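Local coordinates for Serine/threonine-protein kinase Tel1 (Chaetomium thermophilum, PDB 6SKY) that probably phosphorylates serine or threonine followed by glutamine in protein substrates, using ATP to signal DNA damage as an ATM-family checkpoint kinase, at residues A[2557-2561]-A[2659-2663]; A[2646-2650]-A[2774-2780]. One frame throughout, in Å; residues are numbered along the deposited sequence.

Both contacts lie in the kinase domain and reach the same bound nucleotide, with centres about 13 Å apart. Contact 1 is the more buried one: it packs a turn against the strand of the N-lobe sheet that leads into the hinge, and no hydrogen bond crosses it. Contact 2 is partly buried and more polar, joining the lead-in to strand 2651-2655 to the segment carrying the magnesium ligand Asp2779. The two meet at Tyr2649 and Lys2650. Lys2650 O lies 3.0 Å from Glu2662 N and Lys2650 NZ 3.1 Å from Leu2560 O, probable hydrogen bonds both, while Tyr2649 CE1 packs 3.5 Å from Ile2661 CG2.

Contact 1: residues A[2557-2561]-A[2659-2663]; sequences PPTLQ and GLIEF. With AGS (phosphothiophosphoric acid-adenylate ester), chain C.
A type I beta turn, Pro2557 to Leu2560, packs on the strand that enters the kinase hinge. Its inner residues have phi/psi of -65/-19 (Pro2558) and -101/12 (Thr2559), and Leu2560 N donates to Pro2557 O at 3.0 Å. The second segment is extended; in register, Thr2559 CA is 5.1 Å from Glu2662 CA. Leu2660 (chi1 m, chi2 t) directs CA-to-CB toward the turn: its CD1 meets Pro2558 CB at 3.5 Å and its CB meets CG2 of Thr2559 (chi1 p) at 3.8 Å. Leu2652 and Tyr2517 add to this apolar patch. Ile2661 points away, its CG2 3.7 Å from AGS N6, while its backbone C lies 4.0 Å from Thr2559 CG2. Glu2662 stands sideways, its CB 3.8 Å from Thr2559 CB; with chi1 and chi2 t and chi3 near 94°, its OE2 comes to 3.7 Å from Gln2561 CG. Its carbonyl O accepts a hydrogen bond from AGS N6 (2.8 Å, 144°), the adenine recognition characteristic of a kinase hinge, which Val2664 N continues. Phe2663 places its CA 3.6 Å from AGS N1 and a ring face against AGS N3. Thr2559 O and Glu2662 OE2, 2.9 Å apart, are both acceptors and form no hydrogen bond; direct cohesion is therefore van der Waals, while Lys2650 bridges the segments by bonding both Leu2560 O and the Glu2662 backbone.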
ATOM      1  N   PRO A2557     -24.389  32.139 -32.804  1.00 38.94           N
ATOM      2  CA  PRO A2557     -25.513  31.756 -31.964  1.00 38.94           C
ATOM      3  C   PRO A2557     -25.143  31.894 -30.501  1.00 38.94           C
ATOM      4  O   PRO A2557     -24.083  31.413 -30.074  1.00 38.94           O
ATOM      5  CB  PRO A2557     -25.755  30.293 -32.346  1.00 38.94           C
ATOM      6  CG  PRO A2557     -25.142  30.162 -33.677  1.00 38.94           C
ATOM      7  CD  PRO A2557     -23.962  31.041 -33.678  1.00 38.94           C
ATOM      8  N   PRO A2558     -25.966  32.566 -29.705  1.00 36.18           N
ATOM      9  CA  PRO A2558     -25.554  32.875 -28.333  1.00 36.18           C
ATOM     10  C   PRO A2558     -25.366  31.649 -27.472  1.00 36.18           C
ATOM     11  O   PRO A2558     -24.691  31.737 -26.443  1.00 36.18           O
ATOM     12  CB  PRO A2558     -26.696  33.752 -27.815  1.00 36.18           C
ATOM     13  CG  PRO A2558     -27.434  34.176 -29.016  1.00 36.18           C
ATOM     14  CD  PRO A2558     -27.308  33.077 -29.994  1.00 36.18           C
ATOM     15  N   THR A2559     -25.925  30.509 -27.862  1.00 34.53           N
ATOM     16  CA  THR A2559     -25.827  29.274 -27.103  1.00 34.53           C
ATOM     17  C   THR A2559     -24.784  28.326 -27.664  1.00 34.53           C
ATOM     18  O   THR A2559     -24.744  27.163 -27.267  1.00 34.53           O
ATOM     19  CB  THR A2559     -27.179  28.582 -27.066  1.00 34.53           C
ATOM     20  OG1 THR A2559     -27.572  28.251 -28.401  1.00 34.53           O
ATOM     21  CG2 THR A2559     -28.206  29.491 -26.466  1.00 34.53           C
ATOM     22  N   LEU A2560     -23.949  28.789 -28.580  1.00 38.33           N
ATOM     23  CA  LEU A2560     -22.864  27.985 -29.113  1.00 38.33           C
ATOM     24  C   LEU A2560     -21.644  28.126 -28.218  1.00 38.33           C
ATOM     25  O   LEU A2560     -21.270  29.240 -27.843  1.00 38.33           O
ATOM     26  CB  LEU A2560     -22.525  28.423 -30.536  1.00 38.33           C
ATOM     27  CG  LEU A2560     -21.238  27.869 -31.128  1.00 38.33           C
ATOM     28  CD1 LEU A2560     -21.418  26.419 -31.480  1.00 38.33           C
ATOM     29  CD2 LEU A2560     -20.833  28.669 -32.334  1.00 38.33           C
ATOM     30  N   GLN A2561     -21.023  27.001 -27.883  1.00 40.49           N
ATOM     31  CA  GLN A2561     -19.833  26.999 -27.043  1.00 40.49           C
ATOM     32  C   GLN A2561     -18.617  27.289 -27.908  1.00 40.49           C
ATOM     33  O   GLN A2561     -18.248  26.483 -28.765  1.00 40.49           O
ATOM     34  CB  GLN A2561     -19.691  25.662 -26.330  1.00 40.49           C
ATOM     35  CG  GLN A2561     -20.992  25.140 -25.764  1.00 40.49           C
ATOM     36  CD  GLN A2561     -20.792  24.003 -24.793  1.00 40.49           C
ATOM     37  OE1 GLN A2561     -21.395  22.944 -24.928  1.00 40.49           O
ATOM     38  NE2 GLN A2561     -19.946  24.219 -23.799  1.00 40.49           N
ATOM     39  N   GLY A2659     -33.233  34.139 -20.029  1.00 37.75           N
ATOM     40  CA  GLY A2659     -31.987  33.561 -20.486  1.00 37.75           C
ATOM     41  C   GLY A2659     -32.179  32.768 -21.751  1.00 37.75           C
ATOM     42  O   GLY A2659     -33.296  32.535 -22.210  1.00 37.75           O
ATOM     43  N   LEU A2660     -31.053  32.371 -22.320  1.00 31.94           N
ATOM     44  CA  LEU A2660     -31.005  31.458 -23.448  1.00 31.94           C
ATOM     45  C   LEU A2660     -30.328  30.179 -22.993  1.00 31.94           C
ATOM     46  O   LEU A2660     -29.201  30.215 -22.497  1.00 31.94           O
ATOM     47  CB  LEU A2660     -30.239  32.061 -24.616  1.00 31.94           C
ATOM     48  CG  LEU A2660     -30.713  33.410 -25.114  1.00 31.94           C
ATOM     49  CD1 LEU A2660     -29.821  33.846 -26.229  1.00 31.94           C
ATOM     50  CD2 LEU A2660     -32.128  33.287 -25.583  1.00 31.94           C
ATOM     51  N   ILE A2661     -31.001  29.057 -23.174  1.00 29.97           N
ATOM     52  CA  ILE A2661     -30.444  27.758 -22.834  1.00 29.97           C
ATOM     53  C   ILE A2661     -30.233  26.975 -24.114  1.00 29.97           C
ATOM     54  O   ILE A2661     -31.078  26.989 -25.010  1.00 29.97           O
ATOM     55  CB  ILE A2661     -31.354  27.000 -21.860  1.00 29.97           C
ATOM     56  CG1 ILE A2661     -31.641  27.872 -20.656  1.00 29.97           C
ATOM     57  CG2 ILE A2661     -30.686  25.767 -21.394  1.00 29.97           C
ATOM     58  CD1 ILE A2661     -32.423  27.180 -19.610  1.00 29.97           C
ATOM     59  N   GLU A2662     -29.094  26.311 -24.208  1.00 32.38           N
ATOM     60  CA  GLU A2662     -28.793  25.500 -25.374  1.00 32.38           C
ATOM     61  C   GLU A2662     -29.653  24.256 -25.357  1.00 32.38           C
ATOM     62  O   GLU A2662     -29.634  23.497 -24.387  1.00 32.38           O
ATOM     63  CB  GLU A2662     -27.323  25.125 -25.378  1.00 32.38           C
ATOM     64  CG  GLU A2662     -26.906  24.308 -26.551  1.00 32.38           C
ATOM     65  CD  GLU A2662     -25.552  23.679 -26.353  1.00 32.38           C
ATOM     66  OE1 GLU A2662     -25.497  22.517 -25.909  1.00 32.38           O
ATOM     67  OE2 GLU A2662     -24.537  24.344 -26.631  1.00 32.38           O
ATOM     68  N   PHE A2663     -30.418  24.048 -26.417  1.00 32.69           N
ATOM     69  CA  PHE A2663     -31.241  22.856 -26.547  1.00 32.69           C
ATOM     70  C   PHE A2663     -30.355  21.737 -27.067  1.00 32.69           C
ATOM     71  O   PHE A2663     -29.897  21.788 -28.209  1.00 32.69           O
ATOM     72  CB  PHE A2663     -32.411  23.128 -27.483  1.00 32.69           C
ATOM     73  CG  PHE A2663     -33.567  22.222 -27.287  1.00 32.69           C
ATOM     74  CD1 PHE A2663     -34.531  22.513 -26.356  1.00 32.69           C
ATOM     75  CD2 PHE A2663     -33.704  21.085 -28.047  1.00 32.69           C
ATOM     76  CE1 PHE A2663     -35.600  21.682 -26.173  1.00 32.69           C
ATOM     77  CE2 PHE A2663     -34.770  20.252 -27.868  1.00 32.69           C
ATOM     78  CZ  PHE A2663     -35.718  20.552 -26.931  1.00 32.69           C
TER
HETATM   79  PG  AGS C3001     -40.949  21.450 -14.446  1.00 40.14           P
HETATM   80  S1G AGS C3001     -40.774  19.644 -13.735  1.00 40.14           S
HETATM   81  O2G AGS C3001     -39.698  22.294 -14.084  1.00 40.14           O
HETATM   82  O3G AGS C3001     -42.212  22.126 -13.847  1.00 40.14           O
HETATM   83  PB  AGS C3001     -39.835  21.132 -16.879  1.00 40.14           P
HETATM   84  O1B AGS C3001     -38.846  20.338 -16.130  1.00 40.14           O
HETATM   85  O2B AGS C3001     -40.389  20.469 -18.137  1.00 40.14           O
HETATM   86  O3B AGS C3001     -41.093  21.428 -15.989  1.00 40.14           O
HETATM   87  PA  AGS C3001     -39.104  22.898 -18.841  1.00 40.14           P
HETATM   88  O1A AGS C3001     -40.251  23.736 -19.207  1.00 40.14           O
HETATM   89  O2A AGS C3001     -37.740  23.552 -19.053  1.00 40.14           O
HETATM   90  O3A AGS C3001     -39.164  22.485 -17.322  1.00 40.14           O
HETATM   91  O5' AGS C3001     -39.223  21.572 -19.668  1.00 40.14           O
HETATM   92  C5' AGS C3001     -39.123  21.643 -21.096  1.00 40.14           C
HETATM   93  C4' AGS C3001     -38.928  20.262 -21.659  1.00 40.14           C
HETATM   94  O4' AGS C3001     -37.730  20.240 -22.456  1.00 40.14           O
HETATM   95  C3' AGS C3001     -38.757  19.150 -20.632  1.00 40.14           C
HETATM   96  O3' AGS C3001     -39.266  17.918 -21.124  1.00 40.14           O
HETATM   97  C2' AGS C3001     -37.245  19.104 -20.431  1.00 40.14           C
HETATM   98  O2' AGS C3001     -36.813  17.792 -20.105  1.00 40.14           O
HETATM   99  C1' AGS C3001     -36.714  19.501 -21.808  1.00 40.14           C
HETATM  100  N9  AGS C3001     -35.519  20.328 -21.748  1.00 40.14           N
HETATM  101  C8  AGS C3001     -35.243  21.310 -20.840  1.00 40.14           C
HETATM  102  N7  AGS C3001     -34.090  21.901 -21.026  1.00 40.14           N
HETATM  103  C5  AGS C3001     -33.574  21.263 -22.140  1.00 40.14           C
HETATM  104  C6  AGS C3001     -32.370  21.423 -22.848  1.00 40.14           C
HETATM  105  N6  AGS C3001     -31.434  22.317 -22.527  1.00 40.14           N
HETATM  106  N1  AGS C3001     -32.161  20.626 -23.913  1.00 40.14           N
HETATM  107  C2  AGS C3001     -33.095  19.730 -24.240  1.00 40.14           C
HETATM  108  N3  AGS C3001     -34.265  19.488 -23.648  1.00 40.14           N
HETATM  109  C4  AGS C3001     -34.443  20.292 -22.596  1.00 40.14           C

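Contact 2: residues A[2646-2650]-A[2774-2780]; sequences IRTYK and EVVHIDL. With AGS (phosphothiophosphoric acid-adenylate ester), chain C.
Asp2779 N donates a straight hydrogen bond to Tyr2649 OH (2.9 Å, 170°), tying the lead-in to strand 2651-2655 to the start of the DFG-equivalent motif, here Asp-Leu-Gly, of this PI3K-like kinase. Asp2779 has left-handed backbone angles (62/59); its CA-to-CB bond points away from 2646-2650, and it serves the magnesium site with Asn2765; its OD1 also forms a salt bridge with Arg2856. At the other end Arg2647 NH2, whose stronger salt bridge is to Asp2769, also makes one to Glu2774 OE2 at 3.3 Å, a weak hydrogen bond. Between these the two extended segments run in roughly the same direction and diverge, CA to CA 5.7 Å at Arg2647-Val2776 and 7.7 Å at Tyr2649-Ile2778. Arg2647 folds back (chi1, chi2 and chi3 all m), its CB 4.1 Å from Val2776 CG1 and one guanidinium face against Val2776 CG2. Tyr2649 (chi1 p) receives a CH-pi contact from Ile2778 CG2, 4.0 Å from the ring centroid, while Ile2778 CD1 reaches 3.4 Å from AGS N7.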
ATOM      1  N   ILE A2646     -18.386  14.403 -17.975  1.00 22.06           N
ATOM      2  CA  ILE A2646     -19.785  14.762 -18.113  1.00 22.06           C
ATOM      3  C   ILE A2646     -19.974  15.518 -19.414  1.00 22.06           C
ATOM      4  O   ILE A2646     -19.037  16.070 -19.989  1.00 22.06           O
ATOM      5  CB  ILE A2646     -20.310  15.584 -16.922  1.00 22.06           C
ATOM      6  CG1 ILE A2646     -19.795  17.011 -16.988  1.00 22.06           C
ATOM      7  CG2 ILE A2646     -19.907  14.944 -15.622  1.00 22.06           C
ATOM      8  CD1 ILE A2646     -20.625  17.962 -16.199  1.00 22.06           C
ATOM      9  N   ARG A2647     -21.210  15.506 -19.891  1.00 24.90           N
ATOM     10  CA  ARG A2647     -21.609  16.267 -21.059  1.00 24.90           C
ATOM     11  C   ARG A2647     -22.094  17.634 -20.610  1.00 24.90           C
ATOM     12  O   ARG A2647     -22.879  17.740 -19.667  1.00 24.90           O
ATOM     13  CB  ARG A2647     -22.712  15.535 -21.820  1.00 24.90           C
ATOM     14  CG  ARG A2647     -22.254  14.305 -22.559  1.00 24.90           C
ATOM     15  CD  ARG A2647     -21.734  14.671 -23.927  1.00 24.90           C
ATOM     16  NE  ARG A2647     -22.703  15.483 -24.649  1.00 24.90           N
ATOM     17  CZ  ARG A2647     -23.672  14.990 -25.410  1.00 24.90           C
ATOM     18  NH1 ARG A2647     -24.511  15.809 -26.017  1.00 24.90           N
ATOM     19  NH2 ARG A2647     -23.801  13.687 -25.562  1.00 24.90           N
ATOM     20  N   THR A2648     -21.631  18.670 -21.282  1.00 27.22           N
ATOM     21  CA  THR A2648     -21.945  20.037 -20.908  1.00 27.22           C
ATOM     22  C   THR A2648     -22.971  20.634 -21.861  1.00 27.22           C
ATOM     23  O   THR A2648     -23.192  20.141 -22.966  1.00 27.22           O
ATOM     24  CB  THR A2648     -20.680  20.894 -20.906  1.00 27.22           C
ATOM     25  OG1 THR A2648     -19.995  20.733 -22.150  1.00 27.22           O
ATOM     26  CG2 THR A2648     -19.757  20.471 -19.794  1.00 27.22           C
ATOM     27  N   TYR A2649     -23.619  21.695 -21.404  1.00 26.26           N
ATOM     28  CA  TYR A2649     -24.433  22.531 -22.267  1.00 26.26           C
ATOM     29  C   TYR A2649     -24.135  23.973 -21.898  1.00 26.26           C
ATOM     30  O   TYR A2649     -23.239  24.252 -21.101  1.00 26.26           O
ATOM     31  CB  TYR A2649     -25.920  22.153 -22.182  1.00 26.26           C
ATOM     32  CG  TYR A2649     -26.649  22.483 -20.906  1.00 26.26           C
ATOM     33  CD1 TYR A2649     -27.844  23.161 -20.945  1.00 26.26           C
ATOM     34  CD2 TYR A2649     -26.177  22.077 -19.681  1.00 26.26           C
ATOM     35  CE1 TYR A2649     -28.527  23.457 -19.807  1.00 26.26           C
ATOM     36  CE2 TYR A2649     -26.856  22.374 -18.535  1.00 26.26           C
ATOM     37  CZ  TYR A2649     -28.031  23.062 -18.605  1.00 26.26           C
ATOM     38  OH  TYR A2649     -28.728  23.364 -17.467  1.00 26.26           O
ATOM     39  N   LYS A2650     -24.855  24.910 -22.494  1.00 27.42           N
ATOM     40  CA  LYS A2650     -24.545  26.321 -22.336  1.00 27.42           C
ATOM     41  C   LYS A2650     -25.764  27.062 -21.831  1.00 27.42           C
ATOM     42  O   LYS A2650     -26.808  27.054 -22.481  1.00 27.42           O
ATOM     43  CB  LYS A2650     -24.065  26.924 -23.650  1.00 27.42           C
ATOM     44  CG  LYS A2650     -23.856  28.400 -23.573  1.00 27.42           C
ATOM     45  CD  LYS A2650     -22.489  28.775 -24.036  1.00 27.42           C
ATOM     46  CE  LYS A2650     -22.369  30.263 -24.153  1.00 27.42           C
ATOM     47  NZ  LYS A2650     -21.279  30.628 -25.087  1.00 27.42           N
ATOM     48  N   GLU A2774     -25.235   8.242 -24.237  1.00 23.54           N
ATOM     49  CA  GLU A2774     -24.907   8.799 -22.940  1.00 23.54           C
ATOM     50  C   GLU A2774     -26.006   9.709 -22.420  1.00 23.54           C
ATOM     51  O   GLU A2774     -26.872  10.162 -23.162  1.00 23.54           O
ATOM     52  CB  GLU A2774     -23.594   9.552 -23.008  1.00 23.54           C
ATOM     53  CG  GLU A2774     -23.375  10.305 -24.247  1.00 23.54           C
ATOM     54  CD  GLU A2774     -21.915  10.397 -24.567  1.00 23.54           C
ATOM     55  OE1 GLU A2774     -21.140   9.628 -23.970  1.00 23.54           O
ATOM     56  OE2 GLU A2774     -21.533  11.233 -25.408  1.00 23.54           O
ATOM     57  N   VAL A2775     -25.962   9.961 -21.117  1.00 23.14           N
ATOM     58  CA  VAL A2775     -26.944  10.785 -20.429  1.00 23.14           C
ATOM     59  C   VAL A2775     -26.389  12.186 -20.257  1.00 23.14           C
ATOM     60  O   VAL A2775     -25.181  12.392 -20.127  1.00 23.14           O
ATOM     61  CB  VAL A2775     -27.336  10.178 -19.067  1.00 23.14           C
ATOM     62  CG1 VAL A2775     -27.702   8.750 -19.238  1.00 23.14           C
ATOM     63  CG2 VAL A2775     -26.209  10.295 -18.091  1.00 23.14           C
ATOM     64  N   VAL A2776     -27.283  13.163 -20.275  1.00 20.77           N
ATOM     65  CA  VAL A2776     -26.949  14.561 -20.057  1.00 20.77           C
ATOM     66  C   VAL A2776     -27.779  15.047 -18.886  1.00 20.77           C
ATOM     67  O   VAL A2776     -28.991  14.839 -18.855  1.00 20.77           O
ATOM     68  CB  VAL A2776     -27.212  15.417 -21.309  1.00 20.77           C
ATOM     69  CG1 VAL A2776     -26.533  16.760 -21.194  1.00 20.77           C
ATOM     70  CG2 VAL A2776     -26.757  14.697 -22.552  1.00 20.77           C
ATOM     71  N   HIS A2777     -27.132  15.673 -17.920  1.00 37.14           N
ATOM     72  CA  HIS A2777     -27.818  16.252 -16.781  1.00 37.14           C
ATOM     73  C   HIS A2777     -27.860  17.760 -16.945  1.00 37.14           C
ATOM     74  O   HIS A2777     -26.833  18.394 -17.190  1.00 37.14           O
ATOM     75  CB  HIS A2777     -27.134  15.859 -15.478  1.00 37.14           C
ATOM     76  CG  HIS A2777     -27.462  14.472 -15.029  1.00 37.14           C
ATOM     77  ND1 HIS A2777     -28.150  14.209 -13.869  1.00 37.14           N
ATOM     78  CD2 HIS A2777     -27.212  13.272 -15.596  1.00 37.14           C
ATOM     79  CE1 HIS A2777     -28.306  12.908 -13.737  1.00 37.14           C
ATOM     80  NE2 HIS A2777     -27.745  12.317 -14.771  1.00 37.14           N
ATOM     81  N   ILE A2778     -29.057  18.321 -16.845  1.00 25.54           N
ATOM     82  CA  ILE A2778     -29.290  19.741 -17.001  1.00 25.54           C
ATOM     83  C   ILE A2778     -29.887  20.249 -15.698  1.00 25.54           C
ATOM     84  O   ILE A2778     -30.182  19.476 -14.795  1.00 25.54           O
ATOM     85  CB  ILE A2778     -30.210  20.042 -18.194  1.00 25.54           C
ATOM     86  CG1 ILE A2778     -31.567  19.397 -17.988  1.00 25.54           C
ATOM     87  CG2 ILE A2778     -29.623  19.493 -19.454  1.00 25.54           C
ATOM     88  CD1 ILE A2778     -32.469  19.558 -19.123  1.00 25.54           C
ATOM     89  N   ASP A2779     -30.041  21.568 -15.598  1.00 28.65           N
ATOM     90  CA  ASP A2779     -30.739  22.189 -14.474  1.00 28.65           C
ATOM     91  C   ASP A2779     -30.019  21.882 -13.158  1.00 28.65           C
ATOM     92  O   ASP A2779     -30.575  21.316 -12.223  1.00 28.65           O
ATOM     93  CB  ASP A2779     -32.198  21.717 -14.462  1.00 28.65           C
ATOM     94  CG  ASP A2779     -33.105  22.543 -13.566  1.00 28.65           C
ATOM     95  OD1 ASP A2779     -32.761  22.796 -12.393  1.00 28.65           O
ATOM     96  OD2 ASP A2779     -34.201  22.909 -14.039  1.00 28.65           O
ATOM     97  N   LEU A2780     -28.752  22.284 -13.100  1.00 26.37           N
ATOM     98  CA  LEU A2780     -27.838  21.869 -12.045  1.00 26.37           C
ATOM     99  C   LEU A2780     -27.759  22.872 -10.903  1.00 26.37           C
ATOM    100  O   LEU A2780     -26.717  22.993 -10.262  1.00 26.37           O
ATOM    101  CB  LEU A2780     -26.444  21.631 -12.622  1.00 26.37           C
ATOM    102  CG  LEU A2780     -26.261  20.550 -13.680  1.00 26.37           C
ATOM    103  CD1 LEU A2780     -24.851  20.568 -14.168  1.00 26.37           C
ATOM    104  CD2 LEU A2780     -26.585  19.202 -13.123  1.00 26.37           C
TER
HETATM  105  PG  AGS C3001     -40.949  21.450 -14.446  1.00 40.14           P
HETATM  106  S1G AGS C3001     -40.774  19.644 -13.735  1.00 40.14           S
HETATM  107  O2G AGS C3001     -39.698  22.294 -14.084  1.00 40.14           O
HETATM  108  O3G AGS C3001     -42.212  22.126 -13.847  1.00 40.14           O
HETATM  109  PB  AGS C3001     -39.835  21.132 -16.879  1.00 40.14           P
HETATM  110  O1B AGS C3001     -38.846  20.338 -16.130  1.00 40.14           O
HETATM  111  O2B AGS C3001     -40.389  20.469 -18.137  1.00 40.14           O
HETATM  112  O3B AGS C3001     -41.093  21.428 -15.989  1.00 40.14           O
HETATM  113  PA  AGS C3001     -39.104  22.898 -18.841  1.00 40.14           P
HETATM  114  O1A AGS C3001     -40.251  23.736 -19.207  1.00 40.14           O
HETATM  115  O2A AGS C3001     -37.740  23.552 -19.053  1.00 40.14           O
HETATM  116  O3A AGS C3001     -39.164  22.485 -17.322  1.00 40.14           O
HETATM  117  O5' AGS C3001     -39.223  21.572 -19.668  1.00 40.14           O
HETATM  118  C5' AGS C3001     -39.123  21.643 -21.096  1.00 40.14           C
HETATM  119  C4' AGS C3001     -38.928  20.262 -21.659  1.00 40.14           C
HETATM  120  O4' AGS C3001     -37.730  20.240 -22.456  1.00 40.14           O
HETATM  121  C3' AGS C3001     -38.757  19.150 -20.632  1.00 40.14           C
HETATM  122  O3' AGS C3001     -39.266  17.918 -21.124  1.00 40.14           O
HETATM  123  C2' AGS C3001     -37.245  19.104 -20.431  1.00 40.14           C
HETATM  124  O2' AGS C3001     -36.813  17.792 -20.105  1.00 40.14           O
HETATM  125  C1' AGS C3001     -36.714  19.501 -21.808  1.00 40.14           C
HETATM  126  N9  AGS C3001     -35.519  20.328 -21.748  1.00 40.14           N
HETATM  127  C8  AGS C3001     -35.243  21.310 -20.840  1.00 40.14           C
HETATM  128  N7  AGS C3001     -34.090  21.901 -21.026  1.00 40.14           N
HETATM  129  C5  AGS C3001     -33.574  21.263 -22.140  1.00 40.14           C
HETATM  130  C6  AGS C3001     -32.370  21.423 -22.848  1.00 40.14           C
HETATM  131  N6  AGS C3001     -31.434  22.317 -22.527  1.00 40.14           N
HETATM  132  N1  AGS C3001     -32.161  20.626 -23.913  1.00 40.14           N
HETATM  133  C2  AGS C3001     -33.095  19.730 -24.240  1.00 40.14           C
HETATM  134  N3  AGS C3001     -34.265  19.488 -23.648  1.00 40.14           N
HETATM  135  C4  AGS C3001     -34.443  20.292 -22.596  1.00 40.14           C